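PDB 2P5Z: type VI secretion system component, which probably forms part of the type VI secretion apparatus, with a fold resembling the T4 bacteriophage tail proteins gp27 and gp5. Local coordinates for residues 37-42 with 342-347; 130-135 with 156-161; 152-157 with 201-206; 183-188 with 371-376. All blocks are in the same frame, centred on the assembly; numbering follows the deposited sequence.

Contact 1 of 4, residues 37-42 with 342-347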
loop_
_atom_site.group_PDB
_atom_site.type_symbol
_atom_site.label_atom_id
_atom_site.label_comp_id
_atom_site.label_asym_id
_atom_site.label_seq_id
_atom_site.Cartn_x
_atom_site.Cartn_y
_atom_site.Cartn_z
ATOM N N GLU A 37 -3.821 15.173 -16.916
ATOM C CA GLU A 37 -4.357 14.419 -18.008
ATOM C C GLU A 37 -3.333 13.345 -18.317
ATOM O O GLU A 37 -2.131 13.567 -18.215
ATOM C CB GLU A 37 -4.559 15.292 -19.246
ATOM C CG GLU A 37 -5.541 16.440 -19.047
ATOM C CD GLU A 37 -5.566 17.448 -20.200
ATOM O OE1 GLU A 37 -5.766 17.041 -21.372
ATOM O OE2 GLU A 37 -5.408 18.658 -19.921
ATOM N N GLN A 38 -3.825 12.179 -18.704
ATOM C CA GLN A 38 -3.003 11.028 -19.003
ATOM C C GLN A 38 -3.846 10.055 -19.802
ATOM O O GLN A 38 -5.037 9.911 -19.545
ATOM C CB GLN A 38 -2.553 10.386 -17.702
ATOM C CG GLN A 38 -1.482 9.336 -17.826
ATOM C CD GLN A 38 -1.253 8.678 -16.489
ATOM O OE1 GLN A 38 -1.716 9.177 -15.462
ATOM N NE2 GLN A 38 -0.571 7.543 -16.489
ATOM N N LEU A 39 -3.224 9.424 -20.788
ATOM C CA LEU A 39 -3.825 8.343 -21.555
ATOM C C LEU A 39 -4.371 7.229 -20.667
ATOM O O LEU A 39 -3.766 6.899 -19.643
ATOM C CB LEU A 39 -2.779 7.754 -22.476
ATOM C CG LEU A 39 -2.330 8.674 -23.602
ATOM C CD1 LEU A 39 -1.301 7.950 -24.453
ATOM C CD2 LEU A 39 -3.533 9.095 -24.443
ATOM N N SER A 40 -5.530 6.686 -21.064
ATOM C CA SER A 40 -6.197 5.564 -20.389
ATOM C C SER A 40 -6.573 5.805 -18.969
ATOM O O SER A 40 -6.664 4.854 -18.195
ATOM C CB SER A 40 -5.391 4.259 -20.441
ATOM O OG SER A 40 -5.410 3.765 -21.763
ATOM N N THR A 41 -6.790 7.065 -18.620
ATOM C CA THR A 41 -7.295 7.420 -17.298
ATOM C C THR A 41 -8.112 8.702 -17.440
ATOM O O THR A 41 -7.828 9.519 -18.313
ATOM C CB THR A 41 -6.155 7.537 -16.212
ATOM O OG1 THR A 41 -6.502 8.540 -15.250
ATOM C CG2 THR A 41 -4.874 7.913 -16.802
ATOM N N PRO A 42 -9.188 8.845 -16.648
ATOM C CA PRO A 42 -9.942 10.097 -16.739
ATOM C C PRO A 42 -9.158 11.281 -16.157
ATOM O O PRO A 42 -8.527 11.147 -15.105
ATOM C CB PRO A 42 -11.192 9.816 -15.898
ATOM C CG PRO A 42 -10.789 8.723 -14.959
ATOM C CD PRO A 42 -9.782 7.894 -15.693
ATOM N N GLY A 342 10.291 12.482 -33.093
ATOM C CA GLY A 342 8.854 12.520 -32.823
ATOM C C GLY A 342 8.534 11.767 -31.543
ATOM O O GLY A 342 9.040 10.668 -31.308
ATOM N N VAL A 343 7.734 12.374 -30.677
ATOM C CA VAL A 343 7.384 11.734 -29.413
ATOM C C VAL A 343 5.884 11.741 -29.215
ATOM O O VAL A 343 5.194 12.640 -29.692
ATOM C CB VAL A 343 8.095 12.378 -28.177
ATOM C CG1 VAL A 343 9.590 12.518 -28.418
ATOM C CG2 VAL A 343 7.487 13.735 -27.788
ATOM N N LEU A 344 5.378 10.718 -28.535
ATOM C CA LEU A 344 3.946 10.613 -28.286
ATOM C C LEU A 344 3.713 11.004 -26.856
ATOM O O LEU A 344 4.281 10.397 -25.956
ATOM C CB LEU A 344 3.461 9.184 -28.519
ATOM C CG LEU A 344 1.974 8.787 -28.412
ATOM C CD1 LEU A 344 1.592 8.291 -27.017
ATOM C CD2 LEU A 344 1.006 9.878 -28.909
ATOM N N ILE A 345 2.871 12.009 -26.656
ATOM C CA ILE A 345 2.560 12.490 -25.324
ATOM C C ILE A 345 1.629 11.518 -24.632
ATOM O O ILE A 345 0.526 11.267 -25.117
ATOM C CB ILE A 345 1.848 13.850 -25.365
ATOM C CG1 ILE A 345 2.617 14.851 -26.245
ATOM C CG2 ILE A 345 1.584 14.363 -23.936
ATOM C CD1 ILE A 345 4.011 15.237 -25.732
ATOM N N THR A 346 2.088 10.985 -23.502
ATOM C CA THR A 346 1.297 10.077 -22.696
ATOM C C THR A 346 0.630 10.775 -21.524
ATOM O O THR A 346 -0.351 10.267 -20.994
ATOM C CB THR A 346 2.138 8.918 -22.143
ATOM O OG1 THR A 346 3.153 9.432 -21.267
ATOM C CG2 THR A 346 2.793 8.148 -23.282
ATOM N N GLY A 347 1.163 11.919 -21.097
ATOM C CA GLY A 347 0.647 12.584 -19.907
ATOM C C GLY A 347 1.080 14.035 -19.808
ATOM O O GLY A 347 2.125 14.389 -20.333
#
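Leu39 meets Thr346 where strand 29-38 gives way to a type II turn, Gln38 to Thr41, beside the antiparallel strand 343-353. Gln38 and Gly347 form a non-hydrogen-bonded pair there, CA to CA 4.1 Å. Just past it, Leu39 N donates a nearly straight hydrogen bond to Thr346 O (3.0 Å, 166° at the hydrogen). Gln38 CA also points a C-H at Thr346 O, so this one carbonyl is approached by two successive residues. On the far strand, Thr346 and Gly347 form a classic beta bulge opposite Thr363 of strand 359-366, and Thr346 OG1 is hydrogen-bonded to Thr363 OG1.

The Leu39 side chain points toward strand 343-353. Its CB lies 3.8 Å from Thr346 O, and CG, anti to its own carbonyl carbon (chi1 -68°), is 3.6 Å from the same oxygen. Beyond CG, CD1 lies near the neighbouring backbone, 3.8 Å from Thr346 CA and equally near Ile345 O. Trp185 of strand 185-191 and Tyr373, from the loop after strand 359-366, also pack on this buried leucine. At its tip, methyl touches methyl: Leu39 CD1 is 3.9 Å from Leu344 CD1.

Contact 2 of 4, residues 130-135 with 156-161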
loop_
_atom_site.group_PDB
_atom_site.type_symbol
_atom_site.label_atom_id
_atom_site.label_comp_id
_atom_site.label_asym_id
_atom_site.label_seq_id
_atom_site.Cartn_x
_atom_site.Cartn_y
_atom_site.Cartn_z
ATOM N N THR A 130 -17.057 -9.605 -26.906
ATOM C CA THR A 130 -15.676 -9.140 -27.007
ATOM C C THR A 130 -15.461 -8.135 -25.883
ATOM O O THR A 130 -16.445 -7.603 -25.321
ATOM C CB THR A 130 -15.467 -8.397 -28.300
ATOM O OG1 THR A 130 -16.256 -7.197 -28.264
ATOM C CG2 THR A 130 -15.914 -9.255 -29.461
ATOM N N VAL A 131 -14.195 -7.884 -25.544
ATOM C CA VAL A 131 -13.866 -6.788 -24.616
ATOM C C VAL A 131 -14.551 -5.440 -24.984
ATOM O O VAL A 131 -15.222 -4.855 -24.116
ATOM C CB VAL A 131 -12.331 -6.628 -24.363
ATOM C CG1 VAL A 131 -12.033 -5.320 -23.602
ATOM C CG2 VAL A 131 -11.772 -7.826 -23.612
ATOM N N PRO A 132 -14.424 -4.966 -26.257
ATOM C CA PRO A 132 -15.161 -3.740 -26.615
ATOM C C PRO A 132 -16.665 -3.764 -26.382
ATOM O O PRO A 132 -17.226 -2.773 -25.904
ATOM C CB PRO A 132 -14.864 -3.565 -28.103
ATOM C CG PRO A 132 -13.563 -4.244 -28.296
ATOM C CD PRO A 132 -13.563 -5.408 -27.375
ATOM N N GLN A 133 -17.309 -4.882 -26.696
ATOM C CA GLN A 133 -18.753 -4.980 -26.498
ATOM C C GLN A 133 -19.122 -4.882 -25.014
ATOM O O GLN A 133 -20.066 -4.153 -24.651
ATOM C CB GLN A 133 -19.302 -6.256 -27.126
ATOM C CG GLN A 133 -19.419 -6.189 -28.635
ATOM C CD GLN A 133 -19.735 -7.541 -29.258
ATOM O OE1 GLN A 133 -19.171 -8.577 -28.876
ATOM N NE2 GLN A 133 -20.639 -7.535 -30.226
ATOM N N ILE A 134 -18.365 -5.584 -24.164
ATOM C CA ILE A 134 -18.525 -5.443 -22.709
ATOM C C ILE A 134 -18.356 -3.983 -22.276
ATOM O O ILE A 134 -19.208 -3.444 -21.543
ATOM C CB ILE A 134 -17.566 -6.374 -21.914
ATOM C CG1 ILE A 134 -17.841 -7.838 -22.267
ATOM C CG2 ILE A 134 -17.758 -6.206 -20.406
ATOM C CD1 ILE A 134 -16.820 -8.844 -21.747
ATOM N N VAL A 135 -17.288 -3.337 -22.768
ATOM C CA VAL A 135 -17.014 -1.945 -22.412
ATOM C C VAL A 135 -18.156 -1.028 -22.880
ATOM O O VAL A 135 -18.737 -0.266 -22.081
ATOM C CB VAL A 135 -15.618 -1.481 -22.910
ATOM C CG1 VAL A 135 -15.458 0.018 -22.734
ATOM C CG2 VAL A 135 -14.524 -2.206 -22.142
ATOM N N SER A 156 -6.982 -3.901 -34.640
ATOM C CA SER A 156 -7.050 -5.337 -34.399
ATOM C C SER A 156 -8.480 -5.850 -34.215
ATOM O O SER A 156 -9.404 -5.079 -33.935
ATOM C CB SER A 156 -6.201 -5.713 -33.191
ATOM O OG SER A 156 -4.835 -5.749 -33.544
ATOM N N GLU A 157 -8.656 -7.159 -34.384
ATOM C CA GLU A 157 -9.960 -7.804 -34.188
ATOM C C GLU A 157 -9.976 -8.551 -32.869
ATOM O O GLU A 157 -9.005 -9.222 -32.517
ATOM C CB GLU A 157 -10.288 -8.753 -35.341
ATOM C CG GLU A 157 -10.731 -8.029 -36.605
ATOM C CD GLU A 157 -11.318 -8.967 -37.648
ATOM O OE1 GLU A 157 -10.536 -9.613 -38.382
ATOM O OE2 GLU A 157 -12.565 -9.042 -37.742
ATOM N N TYR A 158 -11.073 -8.426 -32.137
ATOM C CA TYR A 158 -11.125 -8.985 -30.792
ATOM C C TYR A 158 -12.096 -10.142 -30.722
ATOM O O TYR A 158 -13.260 -9.998 -31.083
ATOM C CB TYR A 158 -11.425 -7.899 -29.744
ATOM C CG TYR A 158 -10.315 -6.888 -29.731
ATOM C CD1 TYR A 158 -10.388 -5.728 -30.499
ATOM C CD2 TYR A 158 -9.159 -7.127 -29.013
ATOM C CE1 TYR A 158 -9.345 -4.839 -30.530
ATOM C CE2 TYR A 158 -8.123 -6.243 -29.036
ATOM C CZ TYR A 158 -8.217 -5.102 -29.790
ATOM O OH TYR A 158 -7.166 -4.225 -29.804
ATOM N N PRO A 159 -11.595 -11.308 -30.294
ATOM C CA PRO A 159 -12.375 -12.527 -30.127
ATOM C C PRO A 159 -13.533 -12.349 -29.162
ATOM O O PRO A 159 -13.468 -11.527 -28.251
ATOM C CB PRO A 159 -11.355 -13.511 -29.552
ATOM C CG PRO A 159 -10.031 -13.004 -30.060
ATOM C CD PRO A 159 -10.172 -11.520 -29.981
ATOM N N ALA A 160 -14.611 -13.088 -29.398
ATOM C CA ALA A 160 -15.672 -13.183 -28.411
ATOM C C ALA A 160 -15.139 -14.019 -27.246
ATOM O O ALA A 160 -14.364 -14.959 -27.439
ATOM C CB ALA A 160 -16.917 -13.804 -29.011
ATOM N N ARG A 161 -15.496 -13.627 -26.033
ATOM C CA ARG A 161 -15.113 -14.382 -24.861
ATOM C C ARG A 161 -16.374 -15.049 -24.376
ATOM O O ARG A 161 -17.436 -14.445 -24.374
ATOM C CB ARG A 161 -14.591 -13.452 -23.774
ATOM C CG ARG A 161 -13.373 -12.644 -24.151
ATOM C CD ARG A 161 -12.112 -13.263 -23.594
ATOM N NE ARG A 161 -11.001 -12.318 -23.648
ATOM C CZ ARG A 161 -10.697 -11.462 -22.677
ATOM N NH1 ARG A 161 -11.418 -11.429 -21.563
ATOM N NH2 ARG A 161 -9.666 -10.640 -22.818
#
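Thr130 sits against the backbone of Tyr158 and Pro159, in the close-fitting part of the contact. Its CG2 methyl is turned toward two successive carbonyls, Tyr158 O and Pro159 O, lying 3.6 Å from the latter. Thr130 CA adds a C-H...O contact to Pro159 O at 3.5 Å. Two residues on, Pro132 crosses the Tyr158 side chain at about a right angle: Pro132 CD is 4.0 Å from Tyr158 CB, and Pro132 CG lies 4.1 Å from Tyr158 CD1. The phenol end of Tyr158 is held elsewhere, its OH hydrogen-bonded to Asp203 OD2, while the Tyr158 side chain also touches Val182 and Ile184. Arg161 lies alongside the buried Val131, and Val131 CG2 rests over one face of the guanidinium near its rim, 3.6 Å from Arg161 NH2.

Toward the surface the fit is looser, where Pro159 and Ala160 are exposed and give little area to the helix. No hydrogen bond joins the two segments; the polar atoms of Thr130 turn to its own helix instead. Thr130 OG1, placed between the backbone N and the carbonyl carbon (chi1 66°), accepts from Gln133 N at 3.0 Å. Gln133 OE1 in turn accepts from Thr130 N at 3.1 Å, on an in-plane lone pair. This reciprocal pair is the capping box that starts helix 131-140.

Contact 3 of 4, residues 152-157 with 201-206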
loop_
_atom_site.group_PDB
_atom_site.type_symbol
_atom_site.label_atom_id
_atom_site.label_comp_id
_atom_site.label_asym_id
_atom_site.label_seq_id
_atom_site.Cartn_x
_atom_site.Cartn_y
_atom_site.Cartn_z
ATOM N N PHE A 152 -15.065 3.836 -30.935
ATOM C CA PHE A 152 -13.998 2.845 -31.042
ATOM C C PHE A 152 -13.365 2.927 -32.419
ATOM O O PHE A 152 -14.083 2.912 -33.410
ATOM C CB PHE A 152 -14.558 1.427 -30.849
ATOM C CG PHE A 152 -14.959 1.118 -29.440
ATOM C CD1 PHE A 152 -14.061 0.517 -28.568
ATOM C CD2 PHE A 152 -16.222 1.424 -28.980
ATOM C CE1 PHE A 152 -14.420 0.235 -27.260
ATOM C CE2 PHE A 152 -16.581 1.152 -27.675
ATOM C CZ PHE A 152 -15.686 0.550 -26.817
ATOM N N ASN A 153 -12.038 3.017 -32.494
ATOM C CA ASN A 153 -11.323 2.949 -33.779
ATOM C C ASN A 153 -10.216 1.910 -33.665
ATOM O O ASN A 153 -9.021 2.221 -33.719
ATOM C CB ASN A 153 -10.724 4.302 -34.211
ATOM C CG ASN A 153 -11.668 5.478 -33.984
ATOM O OD1 ASN A 153 -12.544 5.762 -34.806
ATOM N ND2 ASN A 153 -11.478 6.179 -32.867
ATOM N N LEU A 154 -10.622 0.663 -33.500
ATOM C CA LEU A 154 -9.670 -0.397 -33.266
ATOM C C LEU A 154 -9.172 -0.945 -34.593
ATOM O O LEU A 154 -9.923 -1.009 -35.567
ATOM C CB LEU A 154 -10.322 -1.468 -32.407
ATOM C CG LEU A 154 -10.887 -0.872 -31.115
ATOM C CD1 LEU A 154 -11.609 -1.927 -30.342
ATOM C CD2 LEU A 154 -9.785 -0.239 -30.251
ATOM N N LYS A 155 -7.893 -1.294 -34.649
ATOM C CA LYS A 155 -7.335 -1.847 -35.873
ATOM C C LYS A 155 -7.343 -3.365 -35.803
ATOM O O LYS A 155 -7.676 -4.031 -36.786
ATOM C CB LYS A 155 -5.918 -1.324 -36.131
ATOM C CG LYS A 155 -5.877 0.051 -36.779
ATOM C CD LYS A 155 -6.345 0.023 -38.225
ATOM C CE LYS A 155 -6.885 1.381 -38.640
ATOM N NZ LYS A 155 -8.143 1.681 -37.905
ATOM N N SER A 156 -6.982 -3.901 -34.640
ATOM C CA SER A 156 -7.050 -5.337 -34.399
ATOM C C SER A 156 -8.480 -5.850 -34.215
ATOM O O SER A 156 -9.404 -5.079 -33.935
ATOM C CB SER A 156 -6.201 -5.713 -33.191
ATOM O OG SER A 156 -4.835 -5.749 -33.544
ATOM N N GLU A 157 -8.656 -7.159 -34.384
ATOM C CA GLU A 157 -9.960 -7.804 -34.188
ATOM C C GLU A 157 -9.976 -8.551 -32.869
ATOM O O GLU A 157 -9.005 -9.222 -32.517
ATOM C CB GLU A 157 -10.288 -8.753 -35.341
ATOM C CG GLU A 157 -10.731 -8.029 -36.605
ATOM C CD GLU A 157 -11.318 -8.967 -37.648
ATOM O OE1 GLU A 157 -10.536 -9.613 -38.382
ATOM O OE2 GLU A 157 -12.565 -9.042 -37.742
ATOM N N PHE A 201 -11.293 5.295 -28.175
ATOM C CA PHE A 201 -10.500 4.097 -27.935
ATOM C C PHE A 201 -9.660 3.760 -29.158
ATOM O O PHE A 201 -10.116 3.927 -30.297
ATOM C CB PHE A 201 -11.400 2.900 -27.615
ATOM C CG PHE A 201 -12.286 3.083 -26.392
ATOM C CD1 PHE A 201 -11.831 2.718 -25.120
ATOM C CD2 PHE A 201 -13.583 3.563 -26.520
ATOM C CE1 PHE A 201 -12.644 2.841 -23.996
ATOM C CE2 PHE A 201 -14.404 3.695 -25.401
ATOM C CZ PHE A 201 -13.925 3.324 -24.127
ATOM N N TYR A 202 -8.435 3.284 -28.925
ATOM C CA TYR A 202 -7.526 2.882 -30.001
ATOM C C TYR A 202 -6.643 1.758 -29.499
ATOM O O TYR A 202 -6.474 1.601 -28.286
ATOM C CB TYR A 202 -6.585 4.022 -30.405
ATOM C CG TYR A 202 -7.237 5.306 -30.827
ATOM C CD1 TYR A 202 -7.727 5.469 -32.120
ATOM C CD2 TYR A 202 -7.371 6.352 -29.935
ATOM C CE1 TYR A 202 -8.304 6.650 -32.517
ATOM C CE2 TYR A 202 -7.964 7.525 -30.313
ATOM C CZ TYR A 202 -8.426 7.673 -31.604
ATOM O OH TYR A 202 -9.039 8.846 -31.973
ATOM N N ASP A 203 -6.051 1.017 -30.435
ATOM C CA ASP A 203 -5.112 -0.045 -30.116
ATOM C C ASP A 203 -3.763 0.031 -30.840
ATOM O O ASP A 203 -2.880 -0.822 -30.618
ATOM C CB ASP A 203 -5.749 -1.438 -30.267
ATOM C CG ASP A 203 -6.339 -1.714 -31.662
ATOM O OD1 ASP A 203 -5.855 -1.181 -32.682
ATOM O OD2 ASP A 203 -7.296 -2.531 -31.734
ATOM N N ASP A 204 -3.595 1.039 -31.695
ATOM C CA ASP A 204 -2.311 1.218 -32.380
ATOM C C ASP A 204 -1.928 2.673 -32.649
ATOM O O ASP A 204 -2.700 3.603 -32.378
ATOM C CB ASP A 204 -2.263 0.409 -33.687
ATOM C CG ASP A 204 -3.033 1.067 -34.821
ATOM O OD1 ASP A 204 -4.032 1.788 -34.572
ATOM O OD2 ASP A 204 -2.639 0.853 -35.982
ATOM N N GLN A 205 -0.747 2.834 -33.241
ATOM C CA GLN A 205 -0.171 4.130 -33.607
ATOM C C GLN A 205 -0.992 5.009 -34.565
ATOM O O GLN A 205 -0.765 6.212 -34.652
ATOM C CB GLN A 205 1.236 3.904 -34.138
ATOM C CG GLN A 205 1.508 2.447 -34.393
ATOM C CD GLN A 205 2.790 1.986 -33.754
ATOM O OE1 GLN A 205 2.883 0.865 -33.260
ATOM N NE2 GLN A 205 3.793 2.850 -33.758
ATOM N N SER A 206 -1.970 4.426 -35.251
ATOM C CA SER A 206 -2.856 5.199 -36.111
ATOM C C SER A 206 -3.905 5.977 -35.308
ATOM O O SER A 206 -4.734 6.692 -35.867
ATOM C CB SER A 206 -3.525 4.290 -37.139
ATOM O OG SER A 206 -4.417 3.393 -36.504
HETATM O O HOH W 1 -6.245 2.024 -33.192
#
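Phe152 and Phe201 lie side by side on one face of the sheet, their rings in an offset stack with centroids 4.3 Å apart and planes only 8° from parallel. Each ring puts a rim atom over the other's face: Phe152 CE1 and Phe201 CD2 are the nearest pair. The strands beneath run parallel, and Asn153 N donates to Phe201 O at 3.1 Å. On the other face the Asn153 amide lies alongside the Tyr202 ring, the two planes 23° apart.

Past the strand ends the contact turns polar. Asp203 takes two successive backbone N-H groups on the syn sides of its carboxylate: Lys155 N to OD1 at 2.8 Å and the more bent Ser156 N to OD2 at 3.2 Å. With CG between its own backbone N and carbonyl carbon (chi1 56°), the carboxylate lies by both donors. The Lys155 side chain crosses that of Asp204 obliquely, with Lys155 CG 3.4 Å from Asp204 OD1, but its ammonium does not reach that acid, NZ staying 5.3 Å from Asp204 OD1.

Further partners hold these groups. With the Tyr158 hydroxyl as another donor to OD2, the Asp203 carboxylate would be expected to stay charged. A water bridges Asn153 O, Asp203 N (2.9 Å) and Asp204 OD1, and Ser206 OG donates to that same Asp204 oxygen. Farther out, Pro132 and Val135 of helix 131-140 pack against the phenylalanine face. The whole is the edge of a three-stranded mixed sheet, strand 150-153 lying parallel to the central strand 196-202, with a helix against one face.

Contact 4 of 4, residues 183-188 with 371-376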
loop_
_atom_site.group_PDB
_atom_site.type_symbol
_atom_site.label_atom_id
_atom_site.label_comp_id
_atom_site.label_asym_id
_atom_site.label_seq_id
_atom_site.Cartn_x
_atom_site.Cartn_y
_atom_site.Cartn_z
ATOM N N GLY A 183 -4.533 -4.443 -24.182
ATOM C CA GLY A 183 -3.708 -3.350 -24.683
ATOM C C GLY A 183 -4.430 -2.279 -25.479
ATOM O O GLY A 183 -3.822 -1.624 -26.328
ATOM N N ILE A 184 -5.725 -2.110 -25.226
ATOM C CA ILE A 184 -6.492 -1.025 -25.835
ATOM C C ILE A 184 -6.312 0.195 -24.940
ATOM O O ILE A 184 -6.237 0.081 -23.713
ATOM C CB ILE A 184 -8.014 -1.379 -25.976
ATOM C CG1 ILE A 184 -8.231 -2.440 -27.052
ATOM C CG2 ILE A 184 -8.873 -0.167 -26.364
ATOM C CD1 ILE A 184 -9.651 -3.004 -27.060
ATOM N N TRP A 185 -6.216 1.363 -25.555
ATOM C CA TRP A 185 -6.074 2.583 -24.793
ATOM C C TRP A 185 -7.078 3.631 -25.208
ATOM O O TRP A 185 -7.665 3.557 -26.290
ATOM C CB TRP A 185 -4.657 3.138 -24.894
ATOM C CG TRP A 185 -4.149 3.360 -26.272
ATOM C CD1 TRP A 185 -3.515 2.448 -27.066
ATOM C CD2 TRP A 185 -4.174 4.583 -27.008
ATOM N NE1 TRP A 185 -3.164 3.023 -28.266
ATOM C CE2 TRP A 185 -3.557 4.334 -28.257
ATOM C CE3 TRP A 185 -4.674 5.860 -26.746
ATOM C CZ2 TRP A 185 -3.414 5.320 -29.238
ATOM C CZ3 TRP A 185 -4.531 6.850 -27.732
ATOM C CH2 TRP A 185 -3.907 6.570 -28.958
ATOM N N PHE A 186 -7.267 4.609 -24.339
ATOM C CA PHE A 186 -8.142 5.706 -24.668
ATOM C C PHE A 186 -7.607 7.112 -24.356
ATOM O O PHE A 186 -6.716 7.298 -23.514
ATOM C CB PHE A 186 -9.533 5.506 -24.053
ATOM C CG PHE A 186 -9.547 5.383 -22.557
ATOM C CD1 PHE A 186 -9.352 4.151 -21.941
ATOM C CD2 PHE A 186 -9.813 6.492 -21.762
ATOM C CE1 PHE A 186 -9.404 4.030 -20.547
ATOM C CE2 PHE A 186 -9.864 6.387 -20.359
ATOM C CZ PHE A 186 -9.689 5.145 -19.755
ATOM N N ARG A 187 -8.189 8.091 -25.040
ATOM C CA ARG A 187 -8.000 9.480 -24.701
ATOM C C ARG A 187 -9.315 10.221 -24.799
ATOM O O ARG A 187 -10.298 9.705 -25.333
ATOM C CB ARG A 187 -6.983 10.132 -25.633
ATOM C CG ARG A 187 -7.450 10.354 -27.045
ATOM C CD ARG A 187 -6.238 10.626 -27.894
ATOM N NE ARG A 187 -6.565 10.832 -29.295
ATOM C CZ ARG A 187 -6.880 12.007 -29.818
ATOM N NH1 ARG A 187 -6.916 13.098 -29.052
ATOM N NH2 ARG A 187 -7.167 12.083 -31.111
ATOM N N PHE A 188 -9.317 11.451 -24.303
ATOM C CA PHE A 188 -10.493 12.283 -24.350
ATOM C C PHE A 188 -10.339 13.327 -25.438
ATOM O O PHE A 188 -9.231 13.752 -25.744
ATOM C CB PHE A 188 -10.742 12.901 -22.986
ATOM C CG PHE A 188 -11.128 11.898 -21.951
ATOM C CD1 PHE A 188 -12.460 11.613 -21.708
ATOM C CD2 PHE A 188 -10.165 11.210 -21.237
ATOM C CE1 PHE A 188 -12.816 10.678 -20.776
ATOM C CE2 PHE A 188 -10.519 10.264 -20.301
ATOM C CZ PHE A 188 -11.849 10.003 -20.068
ATOM N N TYR A 371 6.693 -0.710 -32.063
ATOM C CA TYR A 371 5.781 -0.798 -30.910
ATOM C C TYR A 371 4.896 0.433 -30.777
ATOM O O TYR A 371 5.144 1.439 -31.431
ATOM C CB TYR A 371 6.499 -1.102 -29.591
ATOM C CG TYR A 371 7.219 0.033 -28.910
ATOM C CD1 TYR A 371 8.453 0.472 -29.374
ATOM C CD2 TYR A 371 6.703 0.619 -27.761
ATOM C CE1 TYR A 371 9.136 1.488 -28.740
ATOM C CE2 TYR A 371 7.384 1.638 -27.115
ATOM C CZ TYR A 371 8.602 2.068 -27.614
ATOM O OH TYR A 371 9.303 3.079 -26.990
ATOM N N GLY A 372 3.860 0.335 -29.941
ATOM C CA GLY A 372 2.910 1.433 -29.712
ATOM C C GLY A 372 2.663 1.677 -28.232
ATOM O O GLY A 372 3.271 1.016 -27.381
ATOM N N TYR A 373 1.787 2.633 -27.915
ATOM C CA TYR A 373 1.459 2.912 -26.515
ATOM C C TYR A 373 0.630 1.772 -25.944
ATOM O O TYR A 373 -0.216 1.219 -26.640
ATOM C CB TYR A 373 0.719 4.254 -26.335
ATOM C CG TYR A 373 0.220 4.455 -24.914
ATOM C CD1 TYR A 373 1.086 4.829 -23.889
ATOM C CD2 TYR A 373 -1.112 4.212 -24.586
ATOM C CE1 TYR A 373 0.622 4.975 -22.577
ATOM C CE2 TYR A 373 -1.571 4.348 -23.296
ATOM C CZ TYR A 373 -0.712 4.728 -22.299
ATOM O OH TYR A 373 -1.224 4.852 -21.026
ATOM N N ARG A 374 0.899 1.419 -24.687
ATOM C CA ARG A 374 0.161 0.400 -23.958
ATOM C C ARG A 374 0.057 0.860 -22.507
ATOM O O ARG A 374 1.063 1.255 -21.920
ATOM C CB ARG A 374 0.894 -0.955 -23.981
ATOM C CG ARG A 374 1.118 -1.596 -25.349
ATOM C CD ARG A 374 -0.174 -2.006 -26.059
ATOM N NE ARG A 374 0.064 -2.146 -27.495
ATOM C CZ ARG A 374 -0.868 -2.000 -28.433
ATOM N NH1 ARG A 374 -2.132 -1.690 -28.099
ATOM N NH2 ARG A 374 -0.533 -2.144 -29.716
ATOM N N PRO A 375 -1.146 0.804 -21.916
ATOM C CA PRO A 375 -1.333 1.234 -20.536
ATOM C C PRO A 375 -0.810 0.224 -19.540
ATOM O O PRO A 375 -0.559 -0.925 -19.896
ATOM C CB PRO A 375 -2.863 1.339 -20.395
ATOM C CG PRO A 375 -3.417 1.137 -21.757
ATOM C CD PRO A 375 -2.411 0.379 -22.530
ATOM N N ALA A 376 -0.657 0.659 -18.296
ATOM C CA ALA A 376 -0.302 -0.237 -17.221
ATOM C C ALA A 376 -1.402 -1.289 -17.009
ATOM O O ALA A 376 -2.604 -1.011 -17.103
ATOM C CB ALA A 376 -0.030 0.551 -15.919
#
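Gly183 is the C-prime residue of the Schellman motif that ends helix 171-182, and the Arg374 side chain lies against this helix terminus. The positive phi of Gly183 turns the chain out toward strand 185-191, and Arg374 CD passes 3.7 Å from Gly183 O. Arg374 NH1 is modelled as donating to that oxygen, but the separation is too short to be trusted in detail. The guanidinium has firmer partners elsewhere: NH1 bonds Asp203 O, and NE is paired with Glu304.

Next along, Trp185 and Tyr373 form a T-shaped pair, the edge of the tyrosine directed at the face of the indole. The planes stand at 90°, and the tyrosine ring centre is 5.2 Å from that of the five-membered ring of Trp185. Tyr373 CD2 makes the touch, 3.6 Å from Trp185 CG and displaced toward the rim of the indole. The Tyr373 carbonyl also reaches the indole, its O lying 3.5 Å from Trp185 CD1.

Two residues after Tyr373, Pro375 adds to the buried contact. Its CG packs against the Ile184 carbonyl just before the strand and against the Trp185 side chain, 3.6 Å from Ile184 O and 3.9 Å from Trp185 CB.

Contacts 1, 3 and 4 form a continuous run. Contacts 1 and 4 have centres about 9 Å apart and join through Ser40, whose N lies 2.8 Å from Phe186 O and whose OG touches Pro375. Contacts 3 and 4, also about 9 Å apart between centres, share the small mixed sheet: Trp185 N is 2.8 Å from Tyr202 O. Contact 2 continues from contact 3 through Ser156 and Glu157, and Pro132 CG packs on Leu154 CD1 at 3.7 Å. Contacts 1 and 2 do not touch, their nearest atoms being about 11 Å apart. Together the four link the strand pair of contact 1, through the mixed sheet, to helix 131-140.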